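Local coordinates for protein amidase (Bacillus anthracis, PDB 5EWQ) that probably hydrolyses carboxylic acid amides to the acid and ammonia, at residues Glu44-Thr49 with Ala213-Pro218; Lys165-Glu170 with Gly188-Pro193; Gln235-Gly240 with Ala471-Asn476; Asp272-Phe277 with Glu493-Gly498. All blocks are in the same frame, centred on the assembly; numbering follows the deposited sequence.

Contact 1: residues Glu44-Thr49 with Ala213-Pro218; sequences EVVNAT and AADFAP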
loop_
_atom_site.group_PDB
_atom_site.type_symbol
_atom_site.label_atom_id
_atom_site.label_comp_id
_atom_site.label_asym_id
_atom_site.label_seq_id
_atom_site.Cartn_x
_atom_site.Cartn_y
_atom_site.Cartn_z
ATOM N N GLU A 44 -19.627 -15.710 2.631
ATOM C CA GLU A 44 -18.845 -16.628 1.812
ATOM C C GLU A 44 -17.700 -15.904 1.103
ATOM O O GLU A 44 -16.763 -16.535 0.613
ATOM C CB GLU A 44 -19.746 -17.320 0.785
ATOM C CG GLU A 44 -19.246 -18.681 0.324
ATOM C CD GLU A 44 -19.545 -19.782 1.324
ATOM O OE1 GLU A 44 -20.298 -19.525 2.286
ATOM O OE2 GLU A 44 -19.027 -20.905 1.147
ATOM N N VAL A 45 -17.782 -14.578 1.058
ATOM C CA VAL A 45 -16.789 -13.767 0.360
ATOM C C VAL A 45 -15.710 -13.241 1.309
ATOM O O VAL A 45 -14.526 -13.217 0.964
ATOM C CB VAL A 45 -17.462 -12.581 -0.373
ATOM C CG1 VAL A 45 -16.453 -11.487 -0.692
ATOM C CG2 VAL A 45 -18.150 -13.067 -1.639
ATOM N N VAL A 46 -16.124 -12.835 2.505
ATOM C CA VAL A 46 -15.204 -12.297 3.505
ATOM C C VAL A 46 -14.070 -13.272 3.825
ATOM O O VAL A 46 -14.306 -14.457 4.062
ATOM C CB VAL A 46 -15.951 -11.934 4.809
ATOM C CG1 VAL A 46 -14.970 -11.653 5.938
ATOM C CG2 VAL A 46 -16.862 -10.736 4.581
ATOM N N ASN A 47 -12.842 -12.752 3.799
ATOM C CA ASN A 47 -11.626 -13.501 4.118
ATOM C C ASN A 47 -11.317 -14.604 3.104
ATOM O O ASN A 47 -10.490 -15.479 3.359
ATOM C CB ASN A 47 -11.714 -14.097 5.528
ATOM C CG ASN A 47 -10.350 -14.414 6.115
ATOM O OD1 ASN A 47 -9.359 -13.753 5.802
ATOM N ND2 ASN A 47 -10.293 -15.433 6.964
ATOM N N ALA A 48 -11.974 -14.554 1.951
ATOM C CA ALA A 48 -11.695 -15.505 0.881
ATOM C C ALA A 48 -10.664 -14.931 -0.085
ATOM O O ALA A 48 -10.717 -13.751 -0.432
ATOM C CB ALA A 48 -12.972 -15.874 0.142
ATOM N N THR A 49 -9.726 -15.768 -0.514
ATOM C CA THR A 49 -8.683 -15.336 -1.436
ATOM C C THR A 49 -9.245 -15.126 -2.837
ATOM O O THR A 49 -10.404 -15.441 -3.102
ATOM C CB THR A 49 -7.527 -16.354 -1.502
ATOM O OG1 THR A 49 -7.984 -17.562 -2.121
ATOM C CG2 THR A 49 -7.009 -16.664 -0.105
ATOM N N ALA A 213 -8.043 -5.390 4.924
ATOM C CA ALA A 213 -8.137 -5.918 6.280
ATOM C C ALA A 213 -9.594 -6.094 6.691
ATOM O O ALA A 213 -9.957 -7.091 7.312
ATOM C CB ALA A 213 -7.416 -5.005 7.259
ATOM N N ALA A 214 -10.425 -5.120 6.336
ATOM C CA ALA A 214 -11.838 -5.143 6.700
ATOM C C ALA A 214 -12.696 -5.710 5.574
ATOM O O ALA A 214 -13.922 -5.598 5.603
ATOM C CB ALA A 214 -12.309 -3.747 7.070
ATOM N N ASP A 215 -12.037 -6.318 4.589
ATOM C CA ASP A 215 -12.706 -6.919 3.435
ATOM C C ASP A 215 -13.603 -5.931 2.694
ATOM O O ASP A 215 -14.747 -6.243 2.365
ATOM C CB ASP A 215 -13.524 -8.141 3.865
ATOM C CG ASP A 215 -12.654 -9.298 4.313
ATOM O OD1 ASP A 215 -12.307 -9.353 5.512
ATOM O OD2 ASP A 215 -12.316 -10.153 3.468
ATOM N N PHE A 216 -13.078 -4.736 2.443
ATOM C CA PHE A 216 -13.765 -3.755 1.613
ATOM C C PHE A 216 -13.344 -3.948 0.161
ATOM O O PHE A 216 -13.934 -3.370 -0.753
ATOM C CB PHE A 216 -13.452 -2.330 2.075
ATOM C CG PHE A 216 -13.950 -2.015 3.458
ATOM C CD1 PHE A 216 -15.024 -2.703 3.996
ATOM C CD2 PHE A 216 -13.343 -1.029 4.217
ATOM C CE1 PHE A 216 -15.485 -2.414 5.267
ATOM C CE2 PHE A 216 -13.799 -0.736 5.489
ATOM C CZ PHE A 216 -14.871 -1.428 6.015
ATOM N N ALA A 217 -12.319 -4.772 -0.033
ATOM C CA ALA A 217 -11.771 -5.060 -1.353
ATOM C C ALA A 217 -10.836 -6.263 -1.270
ATOM O O ALA A 217 -10.214 -6.494 -0.234
ATOM C CB ALA A 217 -11.036 -3.847 -1.905
ATOM N N PRO A 218 -10.737 -7.039 -2.361
ATOM C CA PRO A 218 -9.831 -8.192 -2.373
ATOM C C PRO A 218 -8.376 -7.752 -2.423
ATOM O O PRO A 218 -7.529 -8.323 -1.735
ATOM C CB PRO A 218 -10.216 -8.940 -3.659
ATOM C CG PRO A 218 -11.502 -8.326 -4.118
ATOM C CD PRO A 218 -11.481 -6.920 -3.623
#
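N47 donates its backbone N-H to the carboxylate of D215, joining the turn that ends helix 35-45 to the loop between helix 206-213 and strand 219-223. The turn is a type II beta turn running from V45 to A48. It is closed by the backbone bond from A48 N to V45 O (3.0 Å), with N47 in its third position at a positive phi of 67°. The N-H of the central peptide, between V46 and N47, is thereby presented to the loop.

The polar part of the contact rests on one bond, from N47 N to D215 OD2 at 2.7 Å, and it is nearly straight. The donor comes in from above the carboxylate plane, 45° out of it. D215 points its side chain at the turn, with CG anti to its own carbonyl carbon (chi1 -68°), which carries the carboxylate across the gap. OD2 is gripped a second time by a salt bridge to R268, so the same oxygen is shared between a backbone amide and a guanidinium group. This pairing would probably keep D215 ionised in its buried setting. The side-chain amide of N47 turns elsewhere, its OD1 being bonded to R508.

The remaining contact is van der Waals packing of a methyl on the carboxylate. V46 lies across the D215 side chain at about a right angle and also rests on R74 of helix 64-79, whose guanidinium bonds A214 O. Within the contact V46 offers one methyl branch, CG1, which lies 3.7 Å from D215 CG and 3.5 Å from D215 OD1.

Contact 2: residues Lys165-Glu170 with Gly188-Pro193; sequences KANMSE and GQNLNP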
loop_
_atom_site.group_PDB
_atom_site.type_symbol
_atom_site.label_atom_id
_atom_site.label_comp_id
_atom_site.label_asym_id
_atom_site.label_seq_id
_atom_site.Cartn_x
_atom_site.Cartn_y
_atom_site.Cartn_z
ATOM N N LYS A 165 -11.055 4.545 -4.163
ATOM C CA LYS A 165 -9.759 5.015 -3.689
ATOM C C LYS A 165 -9.676 5.011 -2.166
ATOM O O LYS A 165 -10.672 5.223 -1.475
ATOM C CB LYS A 165 -9.467 6.411 -4.241
ATOM C CG LYS A 165 -9.269 6.420 -5.748
ATOM C CD LYS A 165 -8.869 7.787 -6.269
ATOM C CE LYS A 165 -8.584 7.725 -7.762
ATOM N NZ LYS A 165 -8.228 9.052 -8.333
ATOM N N ALA A 166 -8.474 4.764 -1.654
ATOM C CA ALA A 166 -8.268 4.579 -0.223
ATOM C C ALA A 166 -7.725 5.828 0.457
ATOM O O ALA A 166 -7.015 6.626 -0.156
ATOM C CB ALA A 166 -7.334 3.412 0.019
ATOM N N ASN A 167 -8.062 5.986 1.734
ATOM C CA ASN A 167 -7.577 7.110 2.522
ATOM C C ASN A 167 -6.082 6.973 2.781
ATOM O O ASN A 167 -5.520 5.884 2.659
ATOM C CB ASN A 167 -8.347 7.214 3.841
ATOM C CG ASN A 167 -8.264 8.597 4.458
ATOM O OD1 ASN A 167 -7.746 9.529 3.847
ATOM N ND2 ASN A 167 -8.786 8.737 5.670
HETATM N N MSE A 168 -5.438 8.078 3.135
HETATM C CA MSE A 168 -3.992 8.088 3.301
HETATM C C MSE A 168 -3.523 9.258 4.151
HETATM O O MSE A 168 -4.234 10.249 4.308
HETATM C CB MSE A 168 -3.310 8.146 1.935
HETATM C CG MSE A 168 -3.772 9.317 1.080
HETATM SE SE MSE A 168 -2.823 9.473 -0.616
HETATM C CE MSE A 168 -1.095 10.073 0.046
ATOM N N SER A 169 -2.321 9.134 4.701
ATOM C CA SER A 169 -1.667 10.271 5.327
ATOM C C SER A 169 -1.417 11.311 4.245
ATOM O O SER A 169 -0.816 11.005 3.215
ATOM C CB SER A 169 -0.362 9.854 6.005
ATOM O OG SER A 169 -0.591 8.851 6.978
ATOM N N GLU A 170 -1.895 12.531 4.474
ATOM C CA GLU A 170 -1.859 13.584 3.462
ATOM C C GLU A 170 -0.445 13.834 2.944
ATOM O O GLU A 170 0.512 13.865 3.718
ATOM C CB GLU A 170 -2.454 14.878 4.024
ATOM C CG GLU A 170 -2.643 15.977 2.992
ATOM C CD GLU A 170 -3.487 17.125 3.510
ATOM O OE1 GLU A 170 -3.575 18.160 2.817
ATOM O OE2 GLU A 170 -4.066 16.991 4.609
ATOM N N GLY A 188 -10.543 12.706 6.149
ATOM C CA GLY A 188 -10.479 12.683 7.599
ATOM C C GLY A 188 -9.524 11.634 8.135
ATOM O O GLY A 188 -8.570 11.247 7.462
ATOM N N GLN A 189 -9.792 11.165 9.350
ATOM C CA GLN A 189 -8.897 10.232 10.028
ATOM C C GLN A 189 -9.220 8.772 9.725
ATOM O O GLN A 189 -10.369 8.344 9.823
ATOM C CB GLN A 189 -8.946 10.461 11.540
ATOM C CG GLN A 189 -8.125 9.466 12.343
ATOM C CD GLN A 189 -6.639 9.597 12.083
ATOM O OE1 GLN A 189 -6.055 10.661 12.283
ATOM N NE2 GLN A 189 -6.019 8.514 11.625
ATOM N N ASN A 190 -8.191 8.015 9.358
ATOM C CA ASN A 190 -8.316 6.579 9.157
ATOM C C ASN A 190 -8.238 5.858 10.498
ATOM O O ASN A 190 -7.404 6.196 11.338
ATOM C CB ASN A 190 -7.216 6.074 8.219
ATOM C CG ASN A 190 -7.613 4.821 7.460
ATOM O OD1 ASN A 190 -7.485 4.765 6.239
ATOM N ND2 ASN A 190 -8.084 3.807 8.176
ATOM N N LEU A 191 -9.104 4.870 10.696
ATOM C CA LEU A 191 -9.104 4.100 11.936
ATOM C C LEU A 191 -8.665 2.655 11.708
ATOM O O LEU A 191 -8.970 2.055 10.678
ATOM C CB LEU A 191 -10.489 4.132 12.585
ATOM C CG LEU A 191 -11.006 5.517 12.978
ATOM C CD1 LEU A 191 -12.331 5.400 13.711
ATOM C CD2 LEU A 191 -9.981 6.262 13.825
ATOM N N ASN A 192 -7.937 2.105 12.676
ATOM C CA ASN A 192 -7.455 0.733 12.594
ATOM C C ASN A 192 -8.563 -0.245 12.971
ATOM O O ASN A 192 -9.076 -0.202 14.088
ATOM C CB ASN A 192 -6.234 0.541 13.501
ATOM C CG ASN A 192 -5.490 -0.758 13.227
ATOM O OD1 ASN A 192 -6.096 -1.810 13.025
ATOM N ND2 ASN A 192 -4.165 -0.685 13.225
ATOM N N PRO A 193 -8.932 -1.134 12.033
ATOM C CA PRO A 193 -10.030 -2.092 12.203
ATOM C C PRO A 193 -9.836 -3.057 13.374
ATOM O O PRO A 193 -10.805 -3.679 13.810
ATOM C CB PRO A 193 -10.039 -2.856 10.871
ATOM C CG PRO A 193 -8.680 -2.643 10.292
ATOM C CD PRO A 193 -8.287 -1.266 10.716
#
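N167 and G188 form a buried side-chain-to-backbone contact, made just where strand 161-166 of the large mixed sheet runs out and the small antiparallel hairpin of strands 183-184 and 188-189 packs against it. No backbone hydrogen bond joins the two segments; the N167 amide group does the work.

The group reaches over with CG anti to the backbone N (chi1 -159°). Its ND2 donates to G188 O at 3.1 Å, with an N-H...O angle of 167°. The acceptor lies in the plane of the N167 amide, but seen from the carbonyl the donor stands above its plane, 59° out of it and not on a lone pair. The other end of the amide is also used: OD1 is bonded to S184 OG and receives a weak bond, at 2.8 Å, from the backbone N of M168, which is a selenomethionine. Since S184 and G188 belong to the two strands of the hairpin, a single asparagine touches both.

Beside this bond N190 leans in, and its OD1 comes to 3.5 Å from N167 CB, a packing contact without a hydrogen bond. The hairpin side is braced from within by Q189, whose NE2 gives a straight bond to N190 O at 2.7 Å and also bonds S181 O, tying the loop ahead of the hairpin to its exit.

With partners at both ends of the N167 amide, its oxygen and nitrogen have distinct places and its rotation is fixed; the polar group is satisfied in the interior without a charge.

Contact 3: residues Gln235-Gly240 with Ala471-Asn476; sequences QQSVVG and AGYDNN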
loop_
_atom_site.group_PDB
_atom_site.type_symbol
_atom_site.label_atom_id
_atom_site.label_comp_id
_atom_site.label_asym_id
_atom_site.label_seq_id
_atom_site.Cartn_x
_atom_site.Cartn_y
_atom_site.Cartn_z
ATOM N N GLN A 235 0.854 -2.953 10.675
ATOM C CA GLN A 235 0.069 -2.374 11.759
ATOM C C GLN A 235 -1.402 -2.780 11.672
ATOM O O GLN A 235 -2.154 -2.640 12.637
ATOM C CB GLN A 235 0.204 -0.849 11.747
ATOM C CG GLN A 235 -0.313 -0.153 12.996
ATOM C CD GLN A 235 0.466 -0.522 14.245
ATOM O OE1 GLN A 235 1.606 -0.984 14.171
ATOM N NE2 GLN A 235 -0.150 -0.321 15.404
ATOM N N GLN A 236 -1.809 -3.288 10.514
ATOM C CA GLN A 236 -3.193 -3.695 10.311
ATOM C C GLN A 236 -3.285 -5.149 9.852
ATOM O O GLN A 236 -4.299 -5.572 9.296
ATOM C CB GLN A 236 -3.877 -2.772 9.302
ATOM C CG GLN A 236 -3.831 -1.303 9.699
ATOM C CD GLN A 236 -4.653 -0.423 8.785
ATOM O OE1 GLN A 236 -5.673 -0.850 8.248
ATOM N NE2 GLN A 236 -4.213 0.817 8.602
ATOM N N SER A 237 -2.209 -5.896 10.085
ATOM C CA SER A 237 -2.168 -7.339 9.852
ATOM C C SER A 237 -2.545 -7.747 8.427
ATOM O O SER A 237 -3.414 -8.594 8.229
ATOM C CB SER A 237 -3.086 -8.053 10.848
ATOM O OG SER A 237 -2.943 -9.460 10.761
ATOM N N VAL A 238 -1.893 -7.140 7.440
ATOM C CA VAL A 238 -2.090 -7.523 6.044
ATOM C C VAL A 238 -0.752 -7.599 5.316
ATOM O O VAL A 238 0.276 -7.175 5.845
ATOM C CB VAL A 238 -3.020 -6.541 5.296
ATOM C CG1 VAL A 238 -4.450 -6.661 5.800
ATOM C CG2 VAL A 238 -2.516 -5.116 5.430
ATOM N N VAL A 239 -0.773 -8.139 4.103
ATOM C CA VAL A 239 0.440 -8.292 3.307
ATOM C C VAL A 239 0.699 -7.054 2.455
ATOM O O VAL A 239 -0.205 -6.546 1.794
ATOM C CB VAL A 239 0.359 -9.534 2.395
ATOM C CG1 VAL A 239 1.610 -9.653 1.535
ATOM C CG2 VAL A 239 0.158 -10.791 3.228
ATOM N N GLY A 240 1.937 -6.571 2.479
ATOM C CA GLY A 240 2.326 -5.417 1.689
ATOM C C GLY A 240 3.699 -5.584 1.069
ATOM O O GLY A 240 4.642 -6.012 1.735
ATOM N N ALA A 471 2.664 -11.234 11.405
ATOM C CA ALA A 471 3.455 -12.051 12.318
ATOM C C ALA A 471 2.701 -12.369 13.606
ATOM O O ALA A 471 3.185 -13.134 14.440
ATOM C CB ALA A 471 4.769 -11.357 12.637
ATOM N N GLY A 472 1.521 -11.780 13.768
ATOM C CA GLY A 472 0.699 -12.051 14.933
ATOM C C GLY A 472 0.225 -10.809 15.659
ATOM O O GLY A 472 0.121 -9.732 15.071
ATOM N N TYR A 473 -0.067 -10.965 16.946
ATOM C CA TYR A 473 -0.591 -9.875 17.760
ATOM C C TYR A 473 0.019 -9.914 19.158
ATOM O O TYR A 473 0.147 -10.983 19.756
ATOM C CB TYR A 473 -2.119 -9.953 17.845
ATOM C CG TYR A 473 -2.796 -10.172 16.509
ATOM C CD1 TYR A 473 -3.148 -9.096 15.703
ATOM C CD2 TYR A 473 -3.079 -11.452 16.052
ATOM C CE1 TYR A 473 -3.765 -9.292 14.481
ATOM C CE2 TYR A 473 -3.694 -11.657 14.832
ATOM C CZ TYR A 473 -4.036 -10.575 14.051
ATOM O OH TYR A 473 -4.649 -10.773 12.835
ATOM N N ASP A 474 0.389 -8.747 19.679
ATOM C CA ASP A 474 1.018 -8.667 20.993
ATOM C C ASP A 474 0.012 -8.932 22.112
ATOM O O ASP A 474 -1.126 -9.325 21.854
ATOM C CB ASP A 474 1.685 -7.302 21.187
ATOM C CG ASP A 474 0.691 -6.156 21.174
ATOM O OD1 ASP A 474 -0.454 -6.362 20.723
ATOM O OD2 ASP A 474 1.058 -5.044 21.612
ATOM N N ASN A 475 0.437 -8.708 23.351
ATOM C CA ASN A 475 -0.404 -8.986 24.511
ATOM C C ASN A 475 -1.627 -8.076 24.592
ATOM O O ASN A 475 -2.614 -8.410 25.247
ATOM C CB ASN A 475 0.416 -8.867 25.798
ATOM C CG ASN A 475 1.568 -9.851 25.849
ATOM O OD1 ASN A 475 1.515 -10.920 25.239
ATOM N ND2 ASN A 475 2.619 -9.496 26.581
ATOM N N ASN A 476 -1.558 -6.927 23.926
ATOM C CA ASN A 476 -2.669 -5.983 23.920
ATOM C C ASN A 476 -3.572 -6.163 22.705
ATOM O O ASN A 476 -4.637 -5.550 22.615
ATOM C CB ASN A 476 -2.148 -4.546 23.974
ATOM C CG ASN A 476 -1.599 -4.178 25.337
ATOM O OD1 ASN A 476 -2.112 -4.620 26.364
ATOM N ND2 ASN A 476 -0.549 -3.365 25.353
#
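Y473 meets S237 where the end of strand 466-473 passes the loop that leads from helix 230-235 into strand 239-242. The tyrosine begins well away from the loop, and its CB does not aim at S237. CG lies anti to the carbonyl carbon of Y473 (chi1 -47°), and the ring extends from there until its far end comes alongside the serine. On the way the ring meets that of Y194 and touches P479 of the neighbouring strand 479-485.

CE1 lies 3.8 Å from S237 OG and nearly as close to its CB. CZ follows at 3.6 Å from S237 OG. At the tip the phenolic OH accepts a hydrogen bond from S237 OG, with 3.0 Å between the two oxygens. The same OH also takes the backbone N-H of K509, so two donors grip it and it joins the loop before strand 239-242 and the C-terminal tail at one atom.

S237 presents its hydroxyl with OG anti to the backbone N (chi1 -173°). The residue itself has a positive phi, 55°, and its CB is directed at the tyrosine strand. The S237 side chain also touches P470, P479, Y194 and R508.

Strands 239-242 and 466-473 are antiparallel neighbours in the central sheet, with G240 paired to A468. S237 lies just before that first strand begins, and there the link to strand 466-473 is made by the Y473 side chain. Just ahead of Y473, A471 and G472 both face V480, which is a classic beta bulge at the end of an antiparallel strand pair.

Contact 4: residues Asp272-Phe277 with Glu493-Gly498; sequences DAATLF and ELFNIG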
loop_
_atom_site.group_PDB
_atom_site.type_symbol
_atom_site.label_atom_id
_atom_site.label_comp_id
_atom_site.label_asym_id
_atom_site.label_seq_id
_atom_site.Cartn_x
_atom_site.Cartn_y
_atom_site.Cartn_z
ATOM N N ASP A 272 -2.412 -13.525 -3.074
ATOM C CA ASP A 272 -3.227 -12.494 -3.706
ATOM C C ASP A 272 -2.410 -11.246 -4.034
ATOM O O ASP A 272 -2.686 -10.551 -5.012
ATOM C CB ASP A 272 -4.409 -12.129 -2.805
ATOM C CG ASP A 272 -5.342 -13.301 -2.565
ATOM O OD1 ASP A 272 -5.448 -14.167 -3.459
ATOM O OD2 ASP A 272 -5.966 -13.358 -1.485
ATOM N N ALA A 273 -1.402 -10.967 -3.212
ATOM C CA ALA A 273 -0.523 -9.825 -3.438
ATOM C C ALA A 273 0.292 -10.015 -4.712
ATOM O O ALA A 273 0.467 -9.081 -5.495
ATOM C CB ALA A 273 0.394 -9.617 -2.243
ATOM N N ALA A 274 0.783 -11.234 -4.914
ATOM C CA ALA A 274 1.563 -11.560 -6.102
ATOM C C ALA A 274 0.688 -11.543 -7.350
ATOM O O ALA A 274 1.161 -11.250 -8.449
ATOM C CB ALA A 274 2.229 -12.913 -5.940
ATOM N N THR A 275 -0.588 -11.865 -7.171
ATOM C CA THR A 275 -1.550 -11.846 -8.267
ATOM C C THR A 275 -1.715 -10.429 -8.808
ATOM O O THR A 275 -1.700 -10.210 -10.020
ATOM C CB THR A 275 -2.919 -12.389 -7.820
ATOM O OG1 THR A 275 -2.788 -13.767 -7.450
ATOM C CG2 THR A 275 -3.933 -12.268 -8.941
ATOM N N LEU A 276 -1.865 -9.473 -7.898
ATOM C CA LEU A 276 -1.982 -8.069 -8.265
ATOM C C LEU A 276 -0.664 -7.536 -8.817
ATOM O O LEU A 276 -0.648 -6.682 -9.705
ATOM C CB LEU A 276 -2.423 -7.239 -7.057
ATOM C CG LEU A 276 -2.598 -5.735 -7.272
ATOM C CD1 LEU A 276 -3.676 -5.470 -8.306
ATOM C CD2 LEU A 276 -2.931 -5.044 -5.962
ATOM N N PHE A 277 0.440 -8.057 -8.289
ATOM C CA PHE A 277 1.775 -7.602 -8.661
ATOM C C PHE A 277 2.116 -7.946 -10.110
ATOM O O PHE A 277 3.035 -7.369 -10.694
ATOM C CB PHE A 277 2.814 -8.205 -7.713
ATOM C CG PHE A 277 4.199 -7.653 -7.894
ATOM C CD1 PHE A 277 4.450 -6.303 -7.719
ATOM C CD2 PHE A 277 5.254 -8.489 -8.218
ATOM C CE1 PHE A 277 5.725 -5.793 -7.879
ATOM C CE2 PHE A 277 6.532 -7.987 -8.378
ATOM C CZ PHE A 277 6.768 -6.637 -8.205
ATOM N N GLU A 493 11.706 -14.412 -5.431
ATOM C CA GLU A 493 12.193 -15.158 -4.278
ATOM C C GLU A 493 11.530 -14.673 -2.992
ATOM O O GLU A 493 11.311 -15.453 -2.066
ATOM C CB GLU A 493 13.715 -15.043 -4.166
ATOM C CG GLU A 493 14.330 -15.970 -3.130
ATOM C CD GLU A 493 15.843 -15.872 -3.082
ATOM O OE1 GLU A 493 16.475 -16.737 -2.441
ATOM O OE2 GLU A 493 16.397 -14.929 -3.684
ATOM N N LEU A 494 11.208 -13.384 -2.943
ATOM C CA LEU A 494 10.557 -12.803 -1.773
ATOM C C LEU A 494 9.170 -13.391 -1.550
ATOM O O LEU A 494 8.826 -13.781 -0.434
ATOM C CB LEU A 494 10.459 -11.283 -1.904
ATOM C CG LEU A 494 11.427 -10.474 -1.039
ATOM C CD1 LEU A 494 11.000 -9.017 -0.979
ATOM C CD2 LEU A 494 11.524 -11.066 0.360
ATOM N N PHE A 495 8.374 -13.447 -2.614
ATOM C CA PHE A 495 7.034 -14.017 -2.535
ATOM C C PHE A 495 7.084 -15.484 -2.125
ATOM O O PHE A 495 6.263 -15.940 -1.331
ATOM C CB PHE A 495 6.300 -13.872 -3.869
ATOM C CG PHE A 495 5.616 -12.547 -4.044
ATOM C CD1 PHE A 495 4.540 -12.200 -3.243
ATOM C CD2 PHE A 495 6.036 -11.653 -5.014
ATOM C CE1 PHE A 495 3.904 -10.985 -3.400
ATOM C CE2 PHE A 495 5.402 -10.437 -5.176
ATOM C CZ PHE A 495 4.334 -10.104 -4.368
ATOM N N ASN A 496 8.052 -16.215 -2.668
ATOM C CA ASN A 496 8.224 -17.624 -2.338
ATOM C C ASN A 496 8.590 -17.801 -0.869
ATOM O O ASN A 496 8.091 -18.703 -0.196
ATOM C CB ASN A 496 9.293 -18.254 -3.233
ATOM C CG ASN A 496 9.272 -19.769 -3.186
ATOM O OD1 ASN A 496 8.256 -20.376 -2.849
ATOM N ND2 ASN A 496 10.397 -20.387 -3.530
ATOM N N ILE A 497 9.466 -16.929 -0.379
ATOM C CA ILE A 497 9.849 -16.924 1.027
ATOM C C ILE A 497 8.681 -16.476 1.901
ATOM O O ILE A 497 8.387 -17.092 2.928
ATOM C CB ILE A 497 11.068 -16.005 1.271
ATOM C CG1 ILE A 497 12.345 -16.672 0.758
ATOM C CG2 ILE A 497 11.206 -15.663 2.747
ATOM C CD1 ILE A 497 13.591 -15.836 0.949
ATOM N N GLY A 498 8.010 -15.409 1.478
ATOM C CA GLY A 498 6.882 -14.870 2.214
ATOM C C GLY A 498 5.702 -15.820 2.289
ATOM O O GLY A 498 5.040 -15.916 3.323
#
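F495 reaches from helix 491-503 into the side of helix 270-280, and its ring packs against A273, A274 and F277 between the two nearly antiparallel helices. The axes of the two segments come within 10.9 Å and their directions differ by 162°. Both helices lie on the central mixed sheet of the amidase: A273 rests on V239 of strand 239-242, while F277 and F495 both touch L241 of the same strand.

The CH-pi contact comes first. F495 projects with CG anti to its carbonyl carbon (chi1 -85°), which brings one ring face under A274. The methyl CB of A274 sits over the middle of that face, 3.6 Å from the ring centroid. Small residues on helix 270-280 thus let the ring come up close to the helix backbone.

Plain apolar packing occupies the ring edge. A273 CB lies near the ring plane, 3.9 Å from F495 CE1, and F277 comes to the edge as well, one helical turn further along from A273.

The two phenyl rings make an oblique aromatic pair, neither stacked nor T-shaped, with centroids 5.7 Å apart and planes at 47°. F277 also meets the ring of Y301. No hydrogen bond crosses between the helices, and the closest approach of the phenyl rings is F277 CD2 to F495 CE2, at 3.6 Å.

Contacts 2 and 4 are fully buried, whereas contacts 1 and 3 are partly buried, with an exposed turn residue in the one and a partly exposed tyrosine in the other. Chemistry follows place: helix against helix in contact 4 is purely apolar, while contacts 1 to 3 involve loops or strand ends and each turns on one hydrogen bond, given to a carboxylate, a backbone carbonyl and a phenol respectively. Contacts 2 and 3 reach the same central sheet and touch through N192 ND2 and Q235 O. Contact 4 lies on that sheet beside contact 3, where A273 meets V239. Contact 1 borders the other three, through A213 and T49; contacts 2 and 4 do not touch.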